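Local coordinates for protein pleckstrin homology domain-containing family M member 2 (PDB 3CXB) that binds the Salmonella effector SifA through its pleckstrin homology domain and probably also interacts with kinesin, at residues B[3-8]-B[22-27]. Sequence-based numbering, arbitrary orientation.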
loop_
_atom_site.group_PDB
_atom_site.type_symbol
_atom_site.label_atom_id
_atom_site.label_comp_id
_atom_site.label_asym_id
_atom_site.label_seq_id
_atom_site.Cartn_x
_atom_site.Cartn_y
_atom_site.Cartn_z
ATOM N N GLU B 3 -10.382 2.728 5.059
ATOM C CA GLU B 3 -10.291 2.756 3.607
ATOM C C GLU B 3 -9.895 4.137 3.148
ATOM O O GLU B 3 -10.071 5.108 3.881
ATOM C CB GLU B 3 -11.638 2.374 2.962
ATOM C CG GLU B 3 -12.826 3.233 3.391
ATOM C CD GLU B 3 -14.118 2.905 2.648
ATOM O OE1 GLU B 3 -14.180 3.137 1.418
ATOM O OE2 GLU B 3 -15.074 2.420 3.297
ATOM N N GLY B 4 -9.372 4.236 1.935
ATOM C CA GLY B 4 -8.990 5.527 1.440
ATOM C C GLY B 4 -8.324 5.434 0.098
ATOM O O GLY B 4 -7.971 4.353 -0.368
ATOM N N MET B 5 -8.147 6.590 -0.516
ATOM C CA MET B 5 -7.521 6.676 -1.814
ATOM C C MET B 5 -6.024 6.939 -1.617
ATOM O O MET B 5 -5.636 7.728 -0.760
ATOM C CB MET B 5 -8.163 7.818 -2.609
ATOM C CG MET B 5 -8.128 7.628 -4.130
ATOM S SD MET B 5 -9.185 6.240 -4.710
ATOM C CE MET B 5 -10.677 7.066 -4.972
ATOM N N LEU B 6 -5.184 6.270 -2.398
ATOM C CA LEU B 6 -3.738 6.451 -2.298
ATOM C C LEU B 6 -3.142 6.381 -3.695
ATOM O O LEU B 6 -3.867 6.336 -4.686
ATOM C CB LEU B 6 -3.112 5.349 -1.421
ATOM C CG LEU B 6 -3.241 5.362 0.117
ATOM C CD1 LEU B 6 -4.684 5.304 0.591
ATOM C CD2 LEU B 6 -2.528 4.156 0.654
ATOM N N HIS B 7 -1.818 6.390 -3.771
ATOM C CA HIS B 7 -1.117 6.284 -5.048
ATOM C C HIS B 7 -0.157 5.110 -4.880
ATOM O O HIS B 7 0.072 4.654 -3.760
ATOM C CB HIS B 7 -0.329 7.564 -5.354
ATOM C CG HIS B 7 -1.186 8.783 -5.512
ATOM N ND1 HIS B 7 -0.672 10.020 -5.839
ATOM C CD2 HIS B 7 -2.521 8.960 -5.369
ATOM C CE1 HIS B 7 -1.651 10.906 -5.885
ATOM N NE2 HIS B 7 -2.784 10.289 -5.603
ATOM N N TYR B 8 0.395 4.604 -5.973
ATOM C CA TYR B 8 1.328 3.501 -5.851
ATOM C C TYR B 8 2.247 3.430 -7.051
ATOM O O TYR B 8 1.803 3.519 -8.189
ATOM C CB TYR B 8 0.568 2.180 -5.656
ATOM C CG TYR B 8 -0.175 1.657 -6.867
ATOM C CD1 TYR B 8 0.469 0.866 -7.817
ATOM C CD2 TYR B 8 -1.526 1.950 -7.066
ATOM C CE1 TYR B 8 -0.211 0.378 -8.938
ATOM C CE2 TYR B 8 -2.218 1.466 -8.189
ATOM C CZ TYR B 8 -1.550 0.683 -9.118
ATOM O OH TYR B 8 -2.203 0.207 -10.232
ATOM N N THR B 22 -3.044 6.268 -9.254
ATOM C CA THR B 22 -3.861 6.312 -8.049
ATOM C C THR B 22 -4.542 4.958 -7.862
ATOM O O THR B 22 -4.615 4.156 -8.800
ATOM C CB THR B 22 -4.950 7.405 -8.150
ATOM O OG1 THR B 22 -5.826 7.108 -9.245
ATOM C CG2 THR B 22 -4.313 8.780 -8.352
ATOM N N CYS B 23 -5.040 4.713 -6.654
ATOM C CA CYS B 23 -5.721 3.467 -6.346
ATOM C C CYS B 23 -6.633 3.668 -5.138
ATOM O O CYS B 23 -6.587 4.706 -4.472
ATOM C CB CYS B 23 -4.702 2.361 -6.030
ATOM S SG CYS B 23 -3.915 2.439 -4.357
ATOM N N PHE B 24 -7.465 2.668 -4.866
ATOM C CA PHE B 24 -8.363 2.725 -3.727
ATOM C C PHE B 24 -8.023 1.578 -2.787
ATOM O O PHE B 24 -7.946 0.413 -3.204
ATOM C CB PHE B 24 -9.805 2.607 -4.172
ATOM C CG PHE B 24 -10.769 2.577 -3.038
ATOM C CD1 PHE B 24 -11.591 1.486 -2.844
ATOM C CD2 PHE B 24 -10.834 3.628 -2.140
ATOM C CE1 PHE B 24 -12.472 1.441 -1.773
ATOM C CE2 PHE B 24 -11.710 3.592 -1.070
ATOM C CZ PHE B 24 -12.529 2.488 -0.886
ATOM N N VAL B 25 -7.837 1.891 -1.511
ATOM C CA VAL B 25 -7.446 0.858 -0.574
ATOM C C VAL B 25 -8.387 0.613 0.585
ATOM O O VAL B 25 -8.945 1.536 1.153
ATOM C CB VAL B 25 -6.032 1.153 -0.040
ATOM C CG1 VAL B 25 -5.681 0.188 1.073
ATOM C CG2 VAL B 25 -5.026 1.046 -1.177
ATOM N N VAL B 26 -8.542 -0.656 0.932
ATOM C CA VAL B 26 -9.419 -1.050 2.023
ATOM C C VAL B 26 -8.703 -2.091 2.879
ATOM O O VAL B 26 -8.151 -3.047 2.348
ATOM C CB VAL B 26 -10.733 -1.695 1.475
ATOM C CG1 VAL B 26 -11.621 -2.174 2.611
ATOM C CG2 VAL B 26 -11.477 -0.702 0.619
ATOM N N LEU B 27 -8.703 -1.889 4.197
ATOM C CA LEU B 27 -8.097 -2.835 5.130
ATOM C C LEU B 27 -9.232 -3.340 5.996
ATOM O O LEU B 27 -9.561 -2.747 7.025
ATOM C CB LEU B 27 -7.033 -2.164 6.023
ATOM C CG LEU B 27 -6.566 -3.023 7.224
ATOM C CD1 LEU B 27 -5.989 -4.344 6.711
ATOM C CD2 LEU B 27 -5.548 -2.286 8.082
#
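The first two strands of the PH domain, 2-8 and 21-28, meet here as antiparallel neighbours. Gly4 and Val25 form one hydrogen-bonded pair, with Gly4 N bonded to Val25 O and Val25 N 2.7 Å from Gly4 O. Leu6 and Cys23 form the next, through Leu6 N to Cys23 O and the return bond from Cys23 N to Leu6 O. These paired bonds hold the strands in register. Glu3, Met5 and His7 share one face with Val26, Phe24 and Thr22. Phe24 CG lies anti to the backbone N (chi1 177°), and the ring reaches across beside Gly4, with Phe24 CD2 3.4 Å from Gly4 O. The carboxylate of Glu3 meets the edge of this ring at CZ through OE1, its plane turned 58° from the ring. Met5 SD lies beside Phe24 CB and 5.2 Å from the Phe24 ring centroid, an oblique Met-aromatic contact. At the far end, the His7 imidazole lies alongside Thr22, with His7 CD2 3.5 Å from Thr22 CG2. On the other face Leu6, Cys23 and Val25 are buried. There Leu6 CB lies 4.2 Å from Cys23 SG, and Leu6 and Val25 both pack on Trp92 of helix 86-100. The edge of the Tyr8 ring meets Cys23, with Tyr8 CD2 3.4 Å from Cys23 CB. Cys23 SG adds an oblique sulfur-aromatic contact to this ring. Such a pairing, with helix 86-100 packed against its Leu6 and Val25 side chains, is characteristic of the PH-domain beta sandwich capped by a C-terminal helix.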